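N-acylethanolamine-hydrolyzing acid amidase subunit beta (Caenorhabditis elegans, PDB 6DY3) probably hydrolyses bioactive fatty acid amides such as N-palmitoylethanolamine to ethanolamine and free fatty acids, as the beta subunit of a heterodimeric lysosomal amidase. Local coordinates at residues B[16-21]-B[207-212]; B[175-180]-B[202-207]. All blocks are in the same frame, centred on the assembly; numbering follows the deposited sequence.

Contact 1: B[16-21]-B[207-212]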
ATOM      1  N   GLY B  16      -5.579  10.684  -0.573  1.00 35.32           N
ATOM      2  CA  GLY B  16      -4.574  10.896   0.453  1.00 35.33           C
ATOM      3  C   GLY B  16      -4.319   9.607   1.210  1.00 32.68           C
ATOM      4  O   GLY B  16      -5.234   8.814   1.434  1.00 31.92           O
ATOM      5  N   ARG B  17      -3.073   9.413   1.632  1.00 30.79           N
ATOM      6  CA  ARG B  17      -2.695   8.156   2.257  1.00 29.39           C
ATOM      7  C   ARG B  17      -1.562   8.381   3.245  1.00 29.19           C
ATOM      8  O   ARG B  17      -0.511   8.914   2.882  1.00 29.92           O
ATOM      9  CB  ARG B  17      -2.274   7.130   1.196  1.00 32.62           C
ATOM     10  CG  ARG B  17      -2.397   5.686   1.661  1.00 33.92           C
ATOM     11  CD  ARG B  17      -1.109   5.164   2.252  1.00 32.89           C
ATOM     12  NE  ARG B  17      -1.367   4.075   3.185  1.00 33.43           N
ATOM     13  CZ  ARG B  17      -1.487   2.797   2.853  1.00 33.59           C
ATOM     14  NH1 ARG B  17      -1.360   2.417   1.595  1.00 34.34           N
ATOM     15  NH2 ARG B  17      -1.726   1.898   3.797  1.00 36.18           N
ATOM     16  N   ASN B  18      -1.773   7.947   4.482  1.00 30.23           N
ATOM     17  CA  ASN B  18      -0.722   7.863   5.484  1.00 28.81           C
ATOM     18  C   ASN B  18      -0.416   6.397   5.737  1.00 27.64           C
ATOM     19  O   ASN B  18      -1.332   5.577   5.828  1.00 26.91           O
ATOM     20  CB  ASN B  18      -1.140   8.535   6.790  1.00 28.82           C
ATOM     21  CG  ASN B  18      -0.949  10.037   6.771  1.00 30.27           C
ATOM     22  OD1 ASN B  18      -0.641  10.624   5.734  1.00 34.28           O
ATOM     23  ND2 ASN B  18      -1.137  10.670   7.922  1.00 29.77           N
ATOM     24  N   LEU B  19       0.867   6.065   5.822  1.00 27.93           N
ATOM     25  CA  LEU B  19       1.307   4.705   6.115  1.00 30.11           C
ATOM     26  C   LEU B  19       1.872   4.673   7.531  1.00 32.47           C
ATOM     27  O   LEU B  19       2.896   5.306   7.811  1.00 33.66           O
ATOM     28  CB  LEU B  19       2.350   4.236   5.107  1.00 31.35           C
ATOM     29  CG  LEU B  19       2.736   2.770   5.309  1.00 33.93           C
ATOM     30  CD1 LEU B  19       1.842   1.890   4.455  1.00 36.44           C
ATOM     31  CD2 LEU B  19       4.208   2.538   5.005  1.00 34.54           C
ATOM     32  N   ASP B  20       1.206   3.944   8.422  1.00 34.78           N
ATOM     33  CA  ASP B  20       1.688   3.740   9.782  1.00 35.69           C
ATOM     34  C   ASP B  20       2.290   2.344   9.900  1.00 35.30           C
ATOM     35  O   ASP B  20       1.660   1.349   9.528  1.00 35.66           O
ATOM     36  CB  ASP B  20       0.561   3.932  10.799  1.00 36.66           C
ATOM     37  CG  ASP B  20      -0.036   5.345  10.763  1.00 37.93           C
ATOM     38  OD1 ASP B  20      -1.242   5.494  11.055  1.00 38.61           O
ATOM     39  OD2 ASP B  20       0.692   6.309  10.440  1.00 39.89           O
ATOM     40  N   TYR B  21       3.505   2.279  10.428  1.00 38.20           N
ATOM     41  CA  TYR B  21       4.297   1.059  10.455  1.00 38.12           C
ATOM     42  C   TYR B  21       5.019   1.004  11.787  1.00 41.00           C
ATOM     43  O   TYR B  21       5.665   1.981  12.177  1.00 47.97           O
ATOM     44  CB  TYR B  21       5.300   1.058   9.300  1.00 41.32           C
ATOM     45  CG  TYR B  21       5.763  -0.294   8.817  1.00 39.74           C
ATOM     46  CD1 TYR B  21       4.991  -1.043   7.936  1.00 36.38           C
ATOM     47  CD2 TYR B  21       6.999  -0.801   9.207  1.00 41.85           C
ATOM     48  CE1 TYR B  21       5.424  -2.265   7.475  1.00 37.48           C
ATOM     49  CE2 TYR B  21       7.444  -2.033   8.748  1.00 42.43           C
ATOM     50  CZ  TYR B  21       6.654  -2.757   7.882  1.00 41.55           C
ATOM     51  OH  TYR B  21       7.103  -3.977   7.427  1.00 44.14           O
ATOM     52  N   ASN B 207       3.315   9.016  15.783  1.00 39.03           N
ATOM     53  CA  ASN B 207       4.688   8.545  15.958  1.00 44.75           C
ATOM     54  C   ASN B 207       5.033   7.401  15.011  1.00 39.26           C
ATOM     55  O   ASN B 207       6.212   7.194  14.698  1.00 39.73           O
ATOM     56  CB  ASN B 207       4.908   8.103  17.406  1.00 51.02           C
ATOM     57  CG  ASN B 207       4.919   9.264  18.376  1.00 61.80           C
ATOM     58  OD1 ASN B 207       5.335  10.371  18.029  1.00 64.78           O
ATOM     59  ND2 ASN B 207       4.461   9.020  19.604  1.00 69.17           N
ATOM     60  N   LEU B 208       4.042   6.632  14.568  1.00 32.34           N
ATOM     61  CA  LEU B 208       4.296   5.494  13.692  1.00 30.45           C
ATOM     62  C   LEU B 208       4.185   5.836  12.215  1.00 27.75           C
ATOM     63  O   LEU B 208       4.458   4.974  11.376  1.00 29.78           O
ATOM     64  CB  LEU B 208       3.328   4.352  14.021  1.00 26.90           C
ATOM     65  CG  LEU B 208       3.374   3.870  15.470  1.00 24.67           C
ATOM     66  CD1 LEU B 208       2.435   2.707  15.655  1.00 28.18           C
ATOM     67  CD2 LEU B 208       4.785   3.485  15.882  1.00 27.45           C
ATOM     68  N   THR B 209       3.813   7.065  11.869  1.00 26.21           N
ATOM     69  CA  THR B 209       3.617   7.415  10.470  1.00 24.96           C
ATOM     70  C   THR B 209       4.962   7.443   9.748  1.00 24.77           C
ATOM     71  O   THR B 209       5.864   8.194  10.131  1.00 25.14           O
ATOM     72  CB  THR B 209       2.909   8.761  10.353  1.00 30.23           C
ATOM     73  OG1 THR B 209       1.717   8.750  11.146  1.00 51.32           O
ATOM     74  CG2 THR B 209       2.540   9.040   8.905  1.00 26.03           C
ATOM     75  N   VAL B 210       5.094   6.607   8.715  1.00 25.55           N
ATOM     76  CA  VAL B 210       6.320   6.573   7.919  1.00 26.35           C
ATOM     77  C   VAL B 210       6.304   7.673   6.868  1.00 29.38           C
ATOM     78  O   VAL B 210       7.226   8.495   6.787  1.00 30.15           O
ATOM     79  CB  VAL B 210       6.509   5.186   7.276  1.00 25.23           C
ATOM     80  CG1 VAL B 210       7.686   5.195   6.293  1.00 25.51           C
ATOM     81  CG2 VAL B 210       6.728   4.145   8.346  1.00 29.12           C
ATOM     82  N   PHE B 211       5.267   7.693   6.033  1.00 29.73           N
ATOM     83  CA  PHE B 211       5.146   8.716   5.009  1.00 29.42           C
ATOM     84  C   PHE B 211       3.698   9.152   4.866  1.00 26.31           C
ATOM     85  O   PHE B 211       2.765   8.455   5.267  1.00 25.29           O
ATOM     86  CB  PHE B 211       5.678   8.245   3.645  1.00 31.97           C
ATOM     87  CG  PHE B 211       4.909   7.099   3.035  1.00 29.96           C
ATOM     88  CD1 PHE B 211       3.675   7.303   2.440  1.00 27.49           C
ATOM     89  CD2 PHE B 211       5.460   5.832   2.995  1.00 30.04           C
ATOM     90  CE1 PHE B 211       2.988   6.259   1.870  1.00 27.83           C
ATOM     91  CE2 PHE B 211       4.777   4.783   2.413  1.00 31.82           C
ATOM     92  CZ  PHE B 211       3.544   4.997   1.849  1.00 30.47           C
ATOM     93  N   SER B 212       3.538  10.327   4.269  1.00 31.95           N
ATOM     94  CA  SER B 212       2.252  10.855   3.841  1.00 34.04           C
ATOM     95  C   SER B 212       2.350  11.143   2.350  1.00 32.03           C
ATOM     96  O   SER B 212       3.373  11.652   1.884  1.00 35.15           O
ATOM     97  CB  SER B 212       1.885  12.140   4.594  1.00 35.69           C
ATOM     98  OG  SER B 212       1.720  11.926   5.981  1.00 34.07           O
TER
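L19 and F211 cross obliquely between two antiparallel strands, with the leucine lying over one face of the phenyl ring. L19 CB stands 3.7 Å from the centroid of the F211 ring, a CH-pi contact, and L19 CD2 reaches F211 CE2 at 3.5 Å. L19 has CG anti to its backbone N (chi1 -175°), whereas F211 takes the crowded position between N and carbonyl carbon (chi1 64°), which brings its ring under the leucine. L19 CD1 lies over a face of the R17 guanidinium, whose NE bonds to N18 O and NH2 to L68 O. R17, probably important for activity, touches C1 in the Ntn-hydrolase active site.

Two polar pairs line the other side of the sheet. S212 OG donates to N18 OD1 (2.7 Å), coming from above the amide carbonyl plane. T209 and D20 run side by side, pointing the same way, and T209 OG1 donates to D20 OD2 at 2.7 Å. The other oxygen, D20 OD1, is held by a salt bridge to R174 and a hydrogen bond with the backbone N of C1, the probable nucleophile, so this carboxylate probably steadies the amino group. Between the N18-S212 and D20-T209 pairs the 209-212 strand carries one extra residue, V210, making a beta bulge: V210 N meets L19 O at 2.7 Å, nearly along the C=O axis.

Strands 13-20 and 209-215 are adjacent in the five-stranded sheet, flanked by 2-7 and 231-232. Strand 41-49 packs on L19 and F211 through F49, and helix 24-28 meets Y21, L208 and V210.

Contact 2: B[175-180]-B[202-207]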
ATOM      1  N   ARG B 175      -9.265   8.071  12.423  1.00 37.06           N
ATOM      2  CA  ARG B 175     -10.416   8.174  11.533  1.00 38.53           C
ATOM      3  C   ARG B 175     -11.347   9.302  11.956  1.00 37.24           C
ATOM      4  O   ARG B 175     -11.844  10.052  11.110  1.00 36.87           O
ATOM      5  CB  ARG B 175     -11.162   6.842  11.499  1.00 40.82           C
ATOM      6  CG  ARG B 175     -12.241   6.761  10.437  1.00 39.80           C
ATOM      7  CD  ARG B 175     -12.830   5.362  10.336  1.00 37.89           C
ATOM      8  NE  ARG B 175     -13.868   5.305   9.317  1.00 37.17           N
ATOM      9  CZ  ARG B 175     -15.139   5.619   9.535  1.00 43.13           C
ATOM     10  NH1 ARG B 175     -15.541   6.005  10.738  1.00 44.24           N
ATOM     11  NH2 ARG B 175     -16.016   5.545   8.547  1.00 49.76           N
ATOM     12  N   ILE B 176     -11.587   9.446  13.260  1.00 35.03           N
ATOM     13  CA  ILE B 176     -12.477  10.501  13.748  1.00 38.01           C
ATOM     14  C   ILE B 176     -11.920  11.874  13.393  1.00 35.40           C
ATOM     15  O   ILE B 176     -12.644  12.755  12.912  1.00 32.79           O
ATOM     16  CB  ILE B 176     -12.695  10.359  15.266  1.00 40.55           C
ATOM     17  CG1 ILE B 176     -13.369   9.021  15.586  1.00 42.58           C
ATOM     18  CG2 ILE B 176     -13.526  11.523  15.802  1.00 37.93           C
ATOM     19  CD1 ILE B 176     -13.322   8.648  17.048  1.00 43.16           C
ATOM     20  N   THR B 177     -10.628  12.084  13.643  1.00 37.26           N
ATOM     21  CA  THR B 177     -10.027  13.386  13.387  1.00 39.43           C
ATOM     22  C   THR B 177     -10.085  13.740  11.908  1.00 39.41           C
ATOM     23  O   THR B 177     -10.445  14.865  11.540  1.00 46.07           O
ATOM     24  CB  THR B 177      -8.584  13.394  13.888  1.00 40.66           C
ATOM     25  OG1 THR B 177      -8.575  13.161  15.302  1.00 43.65           O
ATOM     26  CG2 THR B 177      -7.903  14.722  13.576  1.00 38.91           C
ATOM     27  N   ALA B 178      -9.738  12.789  11.039  1.00 33.43           N
ATOM     28  CA  ALA B 178      -9.741  13.068   9.607  1.00 32.89           C
ATOM     29  C   ALA B 178     -11.134  13.445   9.122  1.00 32.11           C
ATOM     30  O   ALA B 178     -11.280  14.319   8.259  1.00 33.13           O
ATOM     31  CB  ALA B 178      -9.212  11.858   8.834  1.00 35.04           C
ATOM     32  N   ILE B 179     -12.173  12.807   9.668  1.00 36.25           N
ATOM     33  CA  ILE B 179     -13.535  13.129   9.250  1.00 39.44           C
ATOM     34  C   ILE B 179     -13.919  14.522   9.722  1.00 41.75           C
ATOM     35  O   ILE B 179     -14.547  15.290   8.983  1.00 42.38           O
ATOM     36  CB  ILE B 179     -14.520  12.068   9.774  1.00 39.23           C
ATOM     37  CG1 ILE B 179     -14.211  10.702   9.152  1.00 35.21           C
ATOM     38  CG2 ILE B 179     -15.962  12.485   9.488  1.00 41.48           C
ATOM     39  CD1 ILE B 179     -14.914   9.544   9.835  1.00 36.43           C
ATOM     40  N   GLN B 180     -13.556  14.870  10.956  1.00 49.52           N
ATOM     41  CA  GLN B 180     -13.814  16.218  11.446  1.00 54.76           C
ATOM     42  C   GLN B 180     -13.095  17.247  10.587  1.00 50.97           C
ATOM     43  O   GLN B 180     -13.671  18.277  10.218  1.00 51.35           O
ATOM     44  CB  GLN B 180     -13.391  16.333  12.911  1.00 59.68           C
ATOM     45  CG  GLN B 180     -14.365  15.663  13.874  1.00 68.28           C
ATOM     46  CD  GLN B 180     -13.887  15.680  15.321  1.00 72.45           C
ATOM     47  OE1 GLN B 180     -12.839  16.249  15.637  1.00 72.19           O
ATOM     48  NE2 GLN B 180     -14.658  15.050  16.209  1.00 71.72           N
ATOM     49  N   VAL B 202      -2.750  15.785  13.825  1.00 35.79           N
ATOM     50  CA  VAL B 202      -2.557  14.775  14.850  1.00 36.31           C
ATOM     51  C   VAL B 202      -3.938  14.296  15.300  1.00 34.77           C
ATOM     52  O   VAL B 202      -4.834  15.117  15.503  1.00 35.31           O
ATOM     53  CB  VAL B 202      -1.739  15.327  16.035  1.00 34.57           C
ATOM     54  CG1 VAL B 202      -1.591  14.280  17.123  1.00 34.70           C
ATOM     55  CG2 VAL B 202      -0.377  15.787  15.560  1.00 36.07           C
ATOM     56  N   PRO B 203      -4.126  12.972  15.460  1.00 29.17           N
ATOM     57  CA  PRO B 203      -3.187  11.852  15.339  1.00 27.24           C
ATOM     58  C   PRO B 203      -3.227  11.110  13.996  1.00 28.78           C
ATOM     59  O   PRO B 203      -2.702   9.993  13.926  1.00 28.62           O
ATOM     60  CB  PRO B 203      -3.636  10.917  16.457  1.00 24.18           C
ATOM     61  CG  PRO B 203      -5.119  11.187  16.609  1.00 24.27           C
ATOM     62  CD  PRO B 203      -5.446  12.482  15.885  1.00 26.01           C
ATOM     63  N   VAL B 204      -3.847  11.691  12.964  1.00 29.73           N
ATOM     64  CA  VAL B 204      -3.740  11.113  11.622  1.00 29.79           C
ATOM     65  C   VAL B 204      -2.269  10.937  11.266  1.00 27.69           C
ATOM     66  O   VAL B 204      -1.838   9.879  10.790  1.00 24.99           O
ATOM     67  CB  VAL B 204      -4.468  11.990  10.585  1.00 29.40           C
ATOM     68  CG1 VAL B 204      -4.548  11.273   9.237  1.00 26.79           C
ATOM     69  CG2 VAL B 204      -5.860  12.377  11.065  1.00 29.86           C
ATOM     70  N   ARG B 205      -1.480  11.985  11.485  1.00 30.39           N
ATOM     71  CA  ARG B 205      -0.035  11.865  11.600  1.00 32.00           C
ATOM     72  C   ARG B 205       0.292  11.546  13.052  1.00 28.75           C
ATOM     73  O   ARG B 205      -0.262  12.161  13.966  1.00 33.07           O
ATOM     74  CB  ARG B 205       0.649  13.163  11.159  1.00 31.76           C
ATOM     75  CG  ARG B 205       2.061  13.352  11.688  1.00 29.20           C
ATOM     76  CD  ARG B 205       2.677  14.640  11.164  1.00 32.64           C
ATOM     77  NE  ARG B 205       2.009  15.834  11.684  1.00 37.89           N
ATOM     78  CZ  ARG B 205       2.395  16.507  12.766  1.00 41.06           C
ATOM     79  NH1 ARG B 205       3.451  16.114  13.464  1.00 41.79           N
ATOM     80  NH2 ARG B 205       1.721  17.582  13.150  1.00 44.21           N
ATOM     81  N   ASN B 206       1.189  10.584  13.264  1.00 26.50           N
ATOM     82  CA  ASN B 206       1.503  10.126  14.612  1.00 24.47           C
ATOM     83  C   ASN B 206       2.917   9.553  14.626  1.00 27.68           C
ATOM     84  O   ASN B 206       3.640   9.603  13.629  1.00 32.70           O
ATOM     85  CB  ASN B 206       0.471   9.106  15.089  1.00 23.77           C
ATOM     86  CG  ASN B 206       0.337   7.949  14.146  1.00 24.23           C
ATOM     87  OD1 ASN B 206       1.224   7.098  14.078  1.00 23.09           O
ATOM     88  ND2 ASN B 206      -0.772   7.905  13.401  1.00 27.06           N
ATOM     89  N   ASN B 207       3.315   9.016  15.783  1.00 39.03           N
ATOM     90  CA  ASN B 207       4.688   8.545  15.958  1.00 44.75           C
ATOM     91  C   ASN B 207       5.033   7.401  15.011  1.00 39.26           C
ATOM     92  O   ASN B 207       6.212   7.194  14.698  1.00 39.73           O
ATOM     93  CB  ASN B 207       4.908   8.103  17.406  1.00 51.02           C
ATOM     94  CG  ASN B 207       4.919   9.264  18.376  1.00 61.80           C
ATOM     95  OD1 ASN B 207       5.335  10.371  18.029  1.00 64.78           O
ATOM     96  ND2 ASN B 207       4.461   9.020  19.604  1.00 69.17           N
TER
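Helix 173-185 lies against the five-stranded sheet of an Ntn-hydrolase fold, and here it meets the loop that leads from helix 192-199 into strand 209-215. The loop bends sharply at a cis peptide bond between V202 and P203, with backbone torsions close to those of a type VI turn.

T177 projects from the helix into this bend and crosses P203 and V204 obliquely. Its hydroxyl is anti to the carbonyl carbon (chi1 -61°) and turns back along the helix to bond D173 O, while T177 OG1 also lies 3.3 Å from P203 CD, a van der Waals contact. The methyl branch is anti to the backbone N, and T177 CG2 rests 4.0 Å from V204 CG2 and 3.6 Å from V202 O. V204 directs its CG2 branch at the helix, where it also touches A178 CB at 4.1 Å. Both are sheltered by the sheet, with A178 on I4 and V160, and V204 on T2.

Within the loop, N206 folds back as an internal brace, and its ND2 donates to P203 O at 2.9 Å, almost straight (172°) and with the oxygen lying in the amide plane. N206 OD1 accepts from L208 N, an Asx turn, so the amide is gripped from both ends and its rotation is fixed.

No hydrogen bond joins 175-180 to 202-207. The hydroxyl of T177, the polar side-chain group at the seam, is satisfied within its own helix by D173 O. The two segments therefore meet by van der Waals contact, the T177 hydroxyl and methyl and the A178 methyl lying against the proline ring, the V202 carbonyl and V204 CG2.

From C1, the probable nucleophile at the N terminus, the chain runs through strand 2-7 into 13-20, whose partner, strand 209-215, lies near the C terminus; contact 1 thus closes a loop of 185 residues that takes in the whole seven-stranded sheet and most helices. Contact 2 closes a much shorter loop, through helix 192-199, lying wholly within the larger one. The two share N207 and touch directly: N18 ND2 probably bonds V204 O at 3.1 Å, while N206 ND2 approaches D20 OD1 weakly. The 202-207 loop therefore bridges helix 173-185 to the strand pair that borders the N-terminal cysteine.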